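Local coordinates for dienelactone hydrolase (Anabaena variabilis, PDB 2O2G), which probably acts as a hydrolase of the dienelactone hydrolase family, built on the alpha/beta-hydrolase fold, at residues V15-G20 with V99-W104; V22-N27 with L68-L73; Q140-R145 with V159-L164; S154-V159 with E183-S188. One frame throughout, in Å; residues are numbered along the deposited sequence. Where two conformers were deposited one is given.

Interaction 1: residues V15-G20 with V99-W104; sequences VSVSVG and VGATDW. With EDO (1,2-ethanediol), chain D.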
loop_
_atom_site.group_PDB
_atom_site.type_symbol
_atom_site.label_atom_id
_atom_site.label_comp_id
_atom_site.label_asym_id
_atom_site.label_seq_id
_atom_site.Cartn_x
_atom_site.Cartn_y
_atom_site.Cartn_z
ATOM N N VAL A 15 14.510 7.993 -5.592
ATOM C CA VAL A 15 14.499 8.969 -4.521
ATOM C C VAL A 15 14.998 8.404 -3.173
ATOM O O VAL A 15 14.980 7.197 -2.960
ATOM C CB VAL A 15 13.078 9.564 -4.364
ATOM C CG1 VAL A 15 12.622 10.135 -5.697
ATOM C CG2 VAL A 15 12.039 8.515 -3.882
ATOM N N SER A 16 15.478 9.301 -2.308
ATOM C CA SER A 16 15.850 8.978 -0.942
ATOM C C SER A 16 14.813 9.676 -0.050
ATOM O O SER A 16 14.738 10.895 -0.028
ATOM C CB SER A 16 17.252 9.465 -0.606
ATOM O OG SER A 16 17.634 8.944 0.664
ATOM N N VAL A 17 13.986 8.877 0.601
ATOM C CA VAL A 17 12.893 9.308 1.472
ATOM C C VAL A 17 13.378 9.329 2.947
ATOM O O VAL A 17 13.640 8.289 3.549
ATOM C CB VAL A 17 11.707 8.359 1.331
ATOM C CG1 VAL A 17 10.534 8.756 2.293
ATOM C CG2 VAL A 17 11.206 8.278 -0.125
ATOM N N SER A 18 13.522 10.529 3.504
ATOM C CA SER A 18 13.961 10.711 4.870
ATOM C C SER A 18 12.793 10.546 5.852
ATOM O O SER A 18 11.726 11.162 5.686
ATOM C CB SER A 18 14.582 12.090 5.054
ATOM O OG SER A 18 15.839 12.160 4.402
ATOM N N VAL A 19 13.004 9.698 6.847
ATOM C CA VAL A 19 12.025 9.422 7.878
ATOM C C VAL A 19 12.829 9.461 9.148
ATOM O O VAL A 19 13.463 8.495 9.520
ATOM C CB VAL A 19 11.365 8.068 7.694
ATOM C CG1 VAL A 19 10.428 7.756 8.853
ATOM C CG2 VAL A 19 10.587 8.051 6.354
ATOM N N GLY A 20 12.870 10.624 9.770
ATOM C CA GLY A 20 13.647 10.790 10.980
ATOM C C GLY A 20 15.093 10.495 10.677
ATOM O O GLY A 20 15.672 11.020 9.716
ATOM N N VAL A 99 4.015 6.179 7.578
ATOM C CA VAL A 99 3.604 7.520 8.038
ATOM C C VAL A 99 4.715 8.514 7.646
ATOM O O VAL A 99 4.408 9.599 7.172
ATOM C CB VAL A 99 3.354 7.565 9.576
ATOM C CG1 VAL A 99 3.225 8.987 10.117
ATOM C CG2 VAL A 99 2.123 6.746 9.946
ATOM N N GLY A 100 5.980 8.128 7.891
ATOM C CA GLY A 100 7.168 8.942 7.531
ATOM C C GLY A 100 7.233 9.246 6.037
ATOM O O GLY A 100 7.437 10.408 5.641
ATOM N N ALA A 101 7.045 8.229 5.206
ATOM C CA ALA A 101 6.977 8.426 3.746
ATOM C C ALA A 101 5.815 9.312 3.297
ATOM O O ALA A 101 5.929 10.048 2.308
ATOM C CB ALA A 101 6.918 7.086 3.015
ATOM N N THR A 102 4.691 9.226 3.999
ATOM C CA THR A 102 3.503 10.064 3.715
ATOM C C THR A 102 3.870 11.545 3.969
ATOM O O THR A 102 3.682 12.404 3.125
ATOM C CB THR A 102 2.277 9.595 4.573
ATOM O OG1 THR A 102 2.010 8.193 4.327
ATOM C CG2 THR A 102 1.021 10.390 4.219
ATOM N N ASP A 103 4.456 11.803 5.127
ATOM C CA ASP A 103 4.901 13.156 5.491
ATOM C C ASP A 103 5.918 13.708 4.479
ATOM O O ASP A 103 5.858 14.895 4.103
ATOM C CB ASP A 103 5.482 13.147 6.909
ATOM C CG ASP A 103 4.425 12.857 7.978
ATOM O OD1 ASP A 103 3.212 12.917 7.659
ATOM O OD2 ASP A 103 4.812 12.612 9.158
ATOM N N TRP A 104 6.797 12.842 3.985
ATOM C CA TRP A 104 7.796 13.245 2.982
ATOM C C TRP A 104 7.089 13.699 1.707
ATOM O O TRP A 104 7.401 14.783 1.178
ATOM C CB TRP A 104 8.735 12.103 2.681
ATOM C CG TRP A 104 9.845 12.431 1.731
ATOM C CD1 TRP A 104 11.054 12.945 2.026
ATOM C CD2 TRP A 104 9.841 12.160 0.331
ATOM N NE1 TRP A 104 11.807 13.047 0.872
ATOM C CE2 TRP A 104 11.083 12.544 -0.173
ATOM C CE3 TRP A 104 8.915 11.573 -0.530
ATOM C CZ2 TRP A 104 11.404 12.428 -1.523
ATOM C CZ3 TRP A 104 9.236 11.442 -1.881
ATOM C CH2 TRP A 104 10.464 11.875 -2.354
HETATM C C1 EDO D . 17.454 4.362 -4.705
HETATM O O1 EDO D . 16.196 5.064 -4.545
HETATM C C2 EDO D . 18.679 5.264 -4.693
HETATM O O2 EDO D . 18.495 6.423 -3.860
HETATM O O HOH W 1 14.708 13.373 2.045
HETATM O O HOH W 2 9.276 12.061 6.713
#
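V17 spreads its two methyl groups over one face of the W104 indole, and this is the main interlock between strand and helix. CG2 stands 4.0 Å from the centroid of the six-membered ring and only 7° off the ring normal, a CH-pi contact. CG1 fits the inner angle between ring and helix, 3.8 Å from W104 CG, and also reaches A101 CB at 4.0 Å. W104 CG lies anti to its backbone N (chi1 -176°), which brings it up against V17 CG1. At the far end of the indole, V15 CG2 meets W104 CH2 obliquely at 4.0 Å, so successive valines on one side of the strand, V15 and V17, follow the long dimension of the indole. The third, V19, fills a hollow: G100 has no side chain, and a CB there would point toward the strand. V19 CG2 instead settles against the bare backbone, 3.6 Å from G100 C. In the fold, this is helix 91-107 laid across the outermost strand 12-19 of the alpha/beta-hydrolase sheet; the two segment axes approach to 7.5 Å at 114°. I70, on the inner strand 66-70, touches both V17 and A101. No direct hydrogen bond crosses the contact, and water fills the polar gaps. One water accepts from W104 NE1 (3.1 Å), donates to S16 O and bonds to S18 OG, holding the indole nitrogen to the strand. A second water donates to both S18 O and G100 O, the latter at 2.7 Å, bridging two carbonyls that could not pair directly.

Interaction 2: residues V22-N27 with L68-L73; sequences VKLKGN and LLIDLL. With EDO (1,2-ethanediol), chain D.
K25 O receives D71 N at 3.0 Å, with an N-H...O angle of 166°, and two further backbone bonds complete the pairing. N27 and L69 form a hydrogen-bonded pair, N27 N giving to L69 O at 2.8 Å and L69 N giving back to N27 O. Between this pair and the K25-D71 bond, G26 faces I70 as a non-hydrogen-bonded pair, the CA atoms of G26 and I70 4.3 Å apart. I70 CG1 rests against K25 O (3.4 Å). On that same face L68, whose CB starts out beside the partner strand, swings CD1 to within 3.6 Å of N27 O; its CG lies anti to the backbone N (chi1 177°). L24 wraps a carbonyl: its CB is 3.4 Å from D71 O, and CG and both methyls gather round the same oxygen. The geometry is that of neighbouring antiparallel strands, 22-29 and 66-70, in the mixed sheet of an alpha/beta-hydrolase; the N-to-C directions of the two short segments are 145° apart. Past the D71-K25 bond the direct backbone bonding stops, and a water links the chains, accepting from K25 N and donating to L73 O (2.7 Å). The K25 and D71 side chains run side by side in the same direction, yet K25 NZ stays 5.2 Å from D71 OD2. Each polar end has its stronger partner in the next shell: Q75 for K25, and R48, through a salt bridge, for D71. Further out, L24 and G26 bond through their backbones to V17 and V15 of the outermost strand, L68 to strand 36-41, and H42 NE2 bonds to L72 N.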
loop_
_atom_site.group_PDB
_atom_site.type_symbol
_atom_site.label_atom_id
_atom_site.label_comp_id
_atom_site.label_asym_id
_atom_site.label_seq_id
_atom_site.Cartn_x
_atom_site.Cartn_y
_atom_site.Cartn_z
ATOM N N VAL A 22 16.372 7.682 9.536
ATOM C CA VAL A 22 16.628 6.782 8.390
ATOM C C VAL A 22 16.292 7.369 7.018
ATOM O O VAL A 22 15.480 8.308 6.898
ATOM C CB VAL A 22 15.886 5.417 8.503
ATOM C CG1 VAL A 22 16.034 4.828 9.890
ATOM C CG2 VAL A 22 14.425 5.527 8.186
ATOM N N LYS A 23 16.940 6.796 6.001
ATOM C CA LYS A 23 16.722 7.110 4.597
ATOM C C LYS A 23 16.236 5.799 3.958
ATOM O O LYS A 23 16.860 4.748 4.123
ATOM C CB LYS A 23 18.024 7.570 3.915
ATOM C CG LYS A 23 18.788 8.708 4.646
ATOM N N LEU A 24 15.133 5.887 3.230
ATOM C CA LEU A 24 14.508 4.744 2.570
ATOM C C LEU A 24 14.514 4.955 1.078
ATOM O O LEU A 24 14.153 6.025 0.618
ATOM C CB LEU A 24 13.057 4.639 2.996
ATOM C CG LEU A 24 12.731 4.537 4.479
ATOM C CD1 LEU A 24 11.207 4.471 4.640
ATOM C CD2 LEU A 24 13.407 3.275 5.081
ATOM N N LYS A 25 14.887 3.922 0.325
ATOM C CA LYS A 25 14.977 4.023 -1.111
ATOM C C LYS A 25 13.580 3.931 -1.702
ATOM O O LYS A 25 12.709 3.150 -1.267
ATOM C CB LYS A 25 15.899 2.956 -1.690
ATOM C CG LYS A 25 17.352 3.102 -1.183
ATOM C CD LYS A 25 18.348 2.219 -1.883
ATOM C CE LYS A 25 18.442 0.842 -1.366
ATOM N NZ LYS A 25 19.625 0.151 -1.960
ATOM N N GLY A 26 13.383 4.734 -2.723
ATOM C CA GLY A 26 12.105 4.785 -3.377
ATOM C C GLY A 26 12.192 4.944 -4.859
ATOM O O GLY A 26 13.200 5.396 -5.389
ATOM N N ASN A 27 11.095 4.591 -5.516
ATOM C CA ASN A 27 11.013 4.755 -6.953
ATOM C C ASN A 27 9.700 5.554 -7.154
ATOM O O ASN A 27 8.578 5.066 -6.869
ATOM C CB ASN A 27 11.133 3.394 -7.692
ATOM C CG ASN A 27 12.561 2.681 -7.527
ATOM O OD1 ASN A 27 13.623 3.309 -7.320
ATOM N ND2 ASN A 27 12.558 1.354 -7.693
ATOM N N LEU A 68 4.632 5.752 -5.616
ATOM C CA LEU A 68 5.884 5.674 -4.838
ATOM C C LEU A 68 6.009 4.257 -4.279
ATOM O O LEU A 68 5.236 3.845 -3.435
ATOM C CB LEU A 68 5.936 6.684 -3.707
ATOM C CG LEU A 68 7.187 6.603 -2.813
ATOM C CD1 LEU A 68 8.464 6.781 -3.658
ATOM C CD2 LEU A 68 7.082 7.621 -1.681
ATOM N N LEU A 69 6.934 3.499 -4.863
ATOM C CA LEU A 69 7.276 2.168 -4.423
ATOM C C LEU A 69 8.476 2.398 -3.532
ATOM O O LEU A 69 9.476 2.922 -3.979
ATOM C CB LEU A 69 7.630 1.319 -5.629
ATOM C CG LEU A 69 6.412 0.952 -6.492
ATOM C CD1 LEU A 69 6.841 0.711 -7.914
ATOM C CD2 LEU A 69 5.718 -0.236 -5.919
ATOM N N ILE A 70 8.350 2.008 -2.272
ATOM C CA ILE A 70 9.376 2.235 -1.263
ATOM C C ILE A 70 9.839 0.996 -0.499
ATOM O O ILE A 70 9.106 0.029 -0.354
ATOM C CB ILE A 70 8.805 3.293 -0.291
ATOM C CG1 ILE A 70 9.917 4.035 0.421
ATOM C CG2 ILE A 70 7.732 2.716 0.656
ATOM C CD1 ILE A 70 9.442 5.303 0.993
ATOM N N ASP A 71 11.074 1.012 -0.030
ATOM C CA ASP A 71 11.537 -0.005 0.869
ATOM C C ASP A 71 11.167 0.540 2.247
ATOM O O ASP A 71 11.592 1.637 2.627
ATOM C CB ASP A 71 13.056 -0.201 0.776
ATOM C CG ASP A 71 13.488 -0.933 -0.491
ATOM O OD1 ASP A 71 12.684 -1.702 -1.062
ATOM O OD2 ASP A 71 14.649 -0.747 -0.877
ATOM N N LEU A 72 10.390 -0.204 3.012
ATOM C CA LEU A 72 10.053 0.231 4.354
ATOM C C LEU A 72 11.216 0.074 5.310
ATOM O O LEU A 72 11.239 0.718 6.374
ATOM C CB LEU A 72 8.807 -0.491 4.862
ATOM C CG LEU A 72 7.558 0.004 4.093
ATOM C CD1 LEU A 72 6.342 -0.790 4.544
ATOM C CD2 LEU A 72 7.294 1.476 4.287
ATOM N N LEU A 73 12.167 -0.781 4.972
ATOM C CA LEU A 73 13.349 -0.926 5.802
ATOM C C LEU A 73 14.549 -0.325 5.077
ATOM O O LEU A 73 14.562 -0.245 3.830
ATOM C CB LEU A 73 13.636 -2.382 6.126
ATOM C CG LEU A 73 12.511 -3.184 6.770
ATOM C CD1 LEU A 73 12.975 -4.617 6.989
ATOM C CD2 LEU A 73 12.086 -2.562 8.069
HETATM C C1 EDO D . 17.454 4.362 -4.705
HETATM O O1 EDO D . 16.196 5.064 -4.545
HETATM C C2 EDO D . 18.679 5.264 -4.693
HETATM O O2 EDO D . 18.495 6.423 -3.860
HETATM O O HOH W 3 15.595 1.477 1.979
#

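Interaction 3: residues Q140-R145 with V159-L164; sequences QAVVSR and VKAPTL. With SO4 (sulfate ion), chain B.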
loop_
_atom_site.group_PDB
_atom_site.type_symbol
_atom_site.label_atom_id
_atom_site.label_comp_id
_atom_site.label_asym_id
_atom_site.label_seq_id
_atom_site.Cartn_x
_atom_site.Cartn_y
_atom_site.Cartn_z
ATOM N N GLN A 140 -6.347 9.545 1.676
ATOM C CA GLN A 140 -7.673 9.571 1.043
ATOM C C GLN A 140 -8.226 8.251 0.533
ATOM O O GLN A 140 -9.398 8.199 0.095
ATOM C CB GLN A 140 -7.692 10.580 -0.112
ATOM C CG GLN A 140 -7.437 12.026 0.330
ATOM C CD GLN A 140 -7.895 13.101 -0.661
ATOM O OE1 GLN A 140 -7.669 14.282 -0.409
ATOM N NE2 GLN A 140 -8.561 12.709 -1.777
ATOM N N ALA A 141 -7.425 7.190 0.593
ATOM C CA ALA A 141 -7.858 5.866 0.149
ATOM C C ALA A 141 -6.843 4.805 0.514
ATOM O O ALA A 141 -5.644 5.063 0.605
ATOM C CB ALA A 141 -8.129 5.834 -1.392
ATOM N N VAL A 142 -7.337 3.595 0.745
ATOM C CA VAL A 142 -6.478 2.463 1.056
ATOM C C VAL A 142 -7.016 1.223 0.341
ATOM O O VAL A 142 -8.210 1.010 0.297
ATOM C CB VAL A 142 -6.408 2.156 2.586
ATOM C CG1 VAL A 142 -5.603 0.849 2.861
ATOM C CG2 VAL A 142 -5.814 3.324 3.362
ATOM N N VAL A 143 -6.113 0.441 -0.232
ATOM C CA VAL A 143 -6.443 -0.850 -0.834
ATOM C C VAL A 143 -5.507 -1.855 -0.132
ATOM O O VAL A 143 -4.298 -1.625 -0.036
ATOM C CB VAL A 143 -6.202 -0.888 -2.342
ATOM C CG1 VAL A 143 -6.431 -2.304 -2.898
ATOM C CG2 VAL A 143 -7.075 0.094 -3.050
ATOM N N SER A 144 -6.076 -2.943 0.375
ATOM C CA SER A 144 -5.317 -3.990 1.033
ATOM C C SER A 144 -5.410 -5.244 0.177
ATOM O O SER A 144 -6.519 -5.711 -0.084
ATOM C CB SER A 144 -5.841 -4.247 2.437
ATOM O OG SER A 144 -5.283 -5.462 2.888
ATOM N N ARG A 145 -4.262 -5.721 -0.327
ATOM C CA ARG A 145 -4.222 -6.926 -1.184
ATOM C C ARG A 145 -3.820 -8.143 -0.372
ATOM O O ARG A 145 -2.651 -8.298 0.013
ATOM C CB ARG A 145 -3.258 -6.742 -2.352
ATOM C CG ARG A 145 -3.248 -7.893 -3.375
ATOM C CD ARG A 145 -1.868 -8.083 -3.933
ATOM N NE ARG A 145 -1.013 -8.742 -2.931
ATOM C CZ ARG A 145 0.300 -8.855 -3.015
ATOM N NH1 ARG A 145 0.976 -8.262 -3.988
ATOM N NH2 ARG A 145 0.949 -9.492 -2.062
ATOM N N VAL A 159 -9.827 4.449 11.067
ATOM C CA VAL A 159 -9.488 4.686 9.657
ATOM C C VAL A 159 -10.612 5.517 9.035
ATOM O O VAL A 159 -11.802 5.169 9.163
ATOM C CB VAL A 159 -9.284 3.382 8.920
ATOM C CG1 VAL A 159 -9.158 3.603 7.361
ATOM C CG2 VAL A 159 -8.070 2.677 9.445
ATOM N N LYS A 160 -10.228 6.637 8.433
ATOM C CA LYS A 160 -11.174 7.548 7.766
ATOM C C LYS A 160 -11.091 7.446 6.245
ATOM O O LYS A 160 -11.973 7.925 5.547
ATOM C CB LYS A 160 -10.921 9.003 8.211
ATOM C CG LYS A 160 -11.102 9.268 9.722
ATOM C CD LYS A 160 -12.556 9.185 10.160
ATOM C CE LYS A 160 -12.786 9.643 11.612
ATOM N NZ LYS A 160 -12.231 8.737 12.660
ATOM N N ALA A 161 -10.021 6.836 5.745
ATOM C CA ALA A 161 -9.779 6.670 4.316
ATOM C C ALA A 161 -10.633 5.547 3.745
ATOM O O ALA A 161 -10.612 4.427 4.289
ATOM C CB ALA A 161 -8.317 6.353 4.080
ATOM N N PRO A 162 -11.444 5.837 2.694
ATOM C CA PRO A 162 -12.209 4.741 2.046
ATOM C C PRO A 162 -11.296 3.556 1.684
ATOM O O PRO A 162 -10.319 3.699 0.923
ATOM C CB PRO A 162 -12.830 5.422 0.824
ATOM C CG PRO A 162 -13.020 6.868 1.307
ATOM C CD PRO A 162 -11.773 7.155 2.109
ATOM N N THR A 163 -11.680 2.385 2.178
ATOM C CA THR A 163 -10.862 1.174 2.151
ATOM C C THR A 163 -11.481 -0.004 1.377
ATOM O O THR A 163 -12.608 -0.410 1.612
ATOM C CB THR A 163 -10.625 0.713 3.619
ATOM O OG1 THR A 163 -9.910 1.734 4.325
ATOM C CG2 THR A 163 -9.897 -0.602 3.697
ATOM N N LEU A 164 -10.675 -0.558 0.482
ATOM C CA LEU A 164 -11.031 -1.684 -0.321
ATOM C C LEU A 164 -10.133 -2.849 0.072
ATOM O O LEU A 164 -8.899 -2.812 -0.099
ATOM C CB LEU A 164 -10.797 -1.352 -1.798
ATOM C CG LEU A 164 -10.921 -2.483 -2.796
ATOM C CD1 LEU A 164 -12.296 -3.124 -2.743
ATOM C CD2 LEU A 164 -10.597 -1.913 -4.191
HETATM S S SO4 B . 4.650 -8.390 -2.208
HETATM O O1 SO4 B . 4.914 -7.044 -1.731
HETATM O O2 SO4 B . 5.933 -8.975 -2.474
HETATM O O3 SO4 B . 3.969 -8.258 -3.482
HETATM O O4 SO4 B . 3.857 -9.175 -1.271
#
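V142 and T163 sit abreast in parallel register, as do V143 and L164, joining strands 139-145 and 163-168, two neighbours in the parallel part of an alpha/beta-hydrolase sheet. Three backbone bonds alternate between the chains: V142 N to P162 O, L164 N to V142 O at 2.9 Å, and S144 N to L164 O. The last is nearly straight, with an N-H...O angle of 165°. The V143 side chain can be followed outward. Its CB stands 4.0 Å from L164 O. CG1, anti to the backbone N (chi1 174°), leans on the same carbonyl oxygen at 3.8 Å, while CG2 reaches L164 CB at 4.2 Å. The side chains of V143 and L164 thus lie side by side, pointing the same way, toward F218 and W217 of helix 206-221. V142 and T163 turn to the other face, under helix 123-134, where both touch L129. T163 OG1 packs on V142 CB but spends its hydrogen bond within its own segment, donating to A161 O at 2.8 Å and so linking the residue before P162 to the first residue of strand 163-168. Where the pairing begins, A161 CB covers A141 N at 3.7 Å, and that buried amide has no partner anywhere in the model. P162 O takes a second donor, W217 NE1. At the other end of strand 139-145, R145 NH2 bonds to S122 OG, on a GxSxG elbow consistent with a nucleophile. The R145 guanidinium also holds a sulfate, probably from crystallisation, NH1 giving to sulfate O3 at 3.0 Å with this oxygen in the guanidinium plane.

Interaction 4: residues S154-V159 with E183-S188; sequences SALPHV and EQLQTS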
loop_
_atom_site.group_PDB
_atom_site.type_symbol
_atom_site.label_atom_id
_atom_site.label_comp_id
_atom_site.label_asym_id
_atom_site.label_seq_id
_atom_site.Cartn_x
_atom_site.Cartn_y
_atom_site.Cartn_z
ATOM N N SER A 154 -7.184 -2.027 16.809
ATOM C CA SER A 154 -7.320 -0.693 17.425
ATOM C C SER A 154 -7.361 0.393 16.359
ATOM O O SER A 154 -8.046 1.398 16.515
ATOM C CB SER A 154 -6.203 -0.439 18.427
ATOM O OG SER A 154 -4.945 -0.633 17.793
ATOM N N ALA A 155 -6.625 0.194 15.272
ATOM C CA ALA A 155 -6.633 1.151 14.175
ATOM C C ALA A 155 -7.887 1.124 13.346
ATOM O O ALA A 155 -8.307 2.169 12.843
ATOM C CB ALA A 155 -5.445 0.901 13.244
ATOM N N LEU A 156 -8.480 -0.059 13.165
ATOM C CA LEU A 156 -9.576 -0.195 12.197
ATOM C C LEU A 156 -10.733 0.811 12.298
ATOM O O LEU A 156 -11.023 1.495 11.304
ATOM C CB LEU A 156 -10.125 -1.622 12.168
ATOM C CG LEU A 156 -9.220 -2.696 11.561
ATOM C CD1 LEU A 156 -9.927 -4.054 11.710
ATOM C CD2 LEU A 156 -8.841 -2.390 10.114
ATOM N N PRO A 157 -11.362 0.929 13.475
ATOM C CA PRO A 157 -12.463 1.913 13.573
ATOM C C PRO A 157 -12.071 3.410 13.469
ATOM O O PRO A 157 -12.973 4.260 13.369
ATOM C CB PRO A 157 -13.097 1.608 14.937
ATOM C CG PRO A 157 -12.032 0.937 15.723
ATOM C CD PRO A 157 -11.171 0.194 14.744
ATOM N N HIS A 158 -10.765 3.726 13.469
ATOM C CA HIS A 158 -10.318 5.096 13.343
ATOM C C HIS A 158 -9.954 5.452 11.921
ATOM O O HIS A 158 -9.783 6.633 11.612
ATOM C CB HIS A 158 -9.142 5.359 14.284
ATOM C CG HIS A 158 -9.534 5.305 15.727
ATOM N ND1 HIS A 158 -9.200 4.252 16.550
ATOM C CD2 HIS A 158 -10.318 6.128 16.465
ATOM C CE1 HIS A 158 -9.710 4.458 17.755
ATOM N NE2 HIS A 158 -10.399 5.588 17.730
ATOM N N VAL A 159 -9.827 4.449 11.067
ATOM C CA VAL A 159 -9.488 4.686 9.657
ATOM C C VAL A 159 -10.612 5.517 9.035
ATOM O O VAL A 159 -11.802 5.169 9.163
ATOM C CB VAL A 159 -9.284 3.382 8.920
ATOM C CG1 VAL A 159 -9.158 3.603 7.361
ATOM C CG2 VAL A 159 -8.070 2.677 9.445
ATOM N N GLU A 183 -16.229 -5.262 9.092
ATOM C CA GLU A 183 -17.221 -4.860 10.080
ATOM C C GLU A 183 -16.686 -3.835 11.081
ATOM O O GLU A 183 -17.463 -3.043 11.627
ATOM C CB GLU A 183 -17.742 -6.084 10.852
ATOM C CG GLU A 183 -18.485 -7.109 9.997
ATOM C CD GLU A 183 -19.678 -6.522 9.228
ATOM O OE1 GLU A 183 -20.749 -6.332 9.850
ATOM O OE2 GLU A 183 -19.547 -6.278 7.992
ATOM N N GLN A 184 -15.379 -3.855 11.329
ATOM C CA GLN A 184 -14.762 -2.940 12.270
ATOM C C GLN A 184 -14.530 -1.560 11.630
ATOM O O GLN A 184 -14.451 -0.548 12.345
ATOM C CB GLN A 184 -13.462 -3.548 12.811
ATOM C CG GLN A 184 -13.622 -4.963 13.416
ATOM C CD GLN A 184 -12.306 -5.604 13.843
ATOM O OE1 GLN A 184 -11.570 -5.066 14.684
ATOM N NE2 GLN A 184 -12.002 -6.766 13.265
ATOM N N LEU A 185 -14.413 -1.518 10.295
ATOM C CA LEU A 185 -14.260 -0.255 9.584
ATOM C C LEU A 185 -15.574 0.537 9.699
ATOM O O LEU A 185 -16.667 -0.044 9.667
ATOM C CB LEU A 185 -13.877 -0.471 8.107
ATOM C CG LEU A 185 -12.509 -1.105 7.867
ATOM C CD1 LEU A 185 -12.332 -1.602 6.435
ATOM C CD2 LEU A 185 -11.424 -0.107 8.253
ATOM N N GLN A 186 -15.452 1.854 9.882
ATOM C CA GLN A 186 -16.586 2.762 9.995
ATOM C C GLN A 186 -16.667 3.743 8.826
ATOM O O GLN A 186 -17.539 4.597 8.806
ATOM C CB GLN A 186 -16.482 3.559 11.314
ATOM C CG GLN A 186 -16.401 2.672 12.542
ATOM C CD GLN A 186 -17.614 1.797 12.682
ATOM O OE1 GLN A 186 -18.734 2.297 12.787
ATOM N NE2 GLN A 186 -17.408 0.485 12.696
ATOM N N THR A 187 -15.777 3.609 7.852
ATOM C CA THR A 187 -15.720 4.504 6.706
ATOM C C THR A 187 -16.335 3.808 5.497
ATOM O O THR A 187 -16.808 2.672 5.618
ATOM C CB THR A 187 -14.240 4.878 6.411
ATOM O OG1 THR A 187 -14.169 5.832 5.336
ATOM C CG2 THR A 187 -13.406 3.625 6.068
ATOM N N SER A 188 -16.350 4.482 4.342
ATOM C CA SER A 188 -16.815 3.870 3.095
ATOM C C SER A 188 -15.883 2.693 2.880
ATOM O O SER A 188 -14.651 2.808 3.037
ATOM C CB SER A 188 -16.743 4.819 1.880
ATOM O OG SER A 188 -17.678 5.874 1.999
HETATM O O HOH W 4 -13.067 3.082 10.266
#
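L156 and L185 meet methyl to methyl, L156 CD2 lying 3.9 Å from L185 CD2. L185 sets out from its backbone away from the facing loop, but CD2 returns to it and sits 3.5 Å from L156 O and 4.1 Å from V159 CB. One methyl therefore fills the notch between L156 and V159. The other methyl of L156, CD1, lies against the side chain of Q184, 3.7 Å from Q184 CB; CD1 also approaches the Q184 amide, though this end holds for only one of two modelled conformers. P157 lies against the backbone of Q184, its CA 3.4 Å from Q184 O in a CH...O contact. Q186 is folded: chi2 of -60° turns CD back, and NE2 donates to Q184 O at 3.2 Å. The N-H points almost straight at the oxygen (176°), yet the nitrogen stands above the carbonyl plane, 74° out of it. Q186 CG, ahead of this bend, lies beside P157. T187 presents its CB to V159 O (3.7 Å); CG2, set between backbone N and carbonyl carbon, lies near the same oxygen, and OG1 bonds to K160 O. No direct hydrogen bond links the segments; instead a water donates to L156 O and V159 O and accepts from Q186 N (2.7 Å). The short 3-10 turn 156-158 thus packs on the chain leaving helix 172-184, ahead of strand 189-194, while A155, L156 and H158 touch helix 123-134 and S188 bonds through its backbone to T163 of strand 163-168.

How the interactions relate
Interactions 2 and 3 are buried and rest on backbone hydrogen bonds, antiparallel in one and parallel in the other, on opposite sides of the chain's centre with their own centres about 21 Å apart. Interactions 1 and 4 are only partly buried, lack direct hydrogen bonds across their segments, and combine apolar packing with bridging waters. The contacts come in touching pairs. Interactions 1 and 2 join through the neighbouring strands 12-19 and 22-29 and through packing of V17 CG2 on I70 CD1, and both reach one ethanediol. Interactions 3 and 4 share V159, alternate along the chain, and join where A161 O packs on T187 CG2.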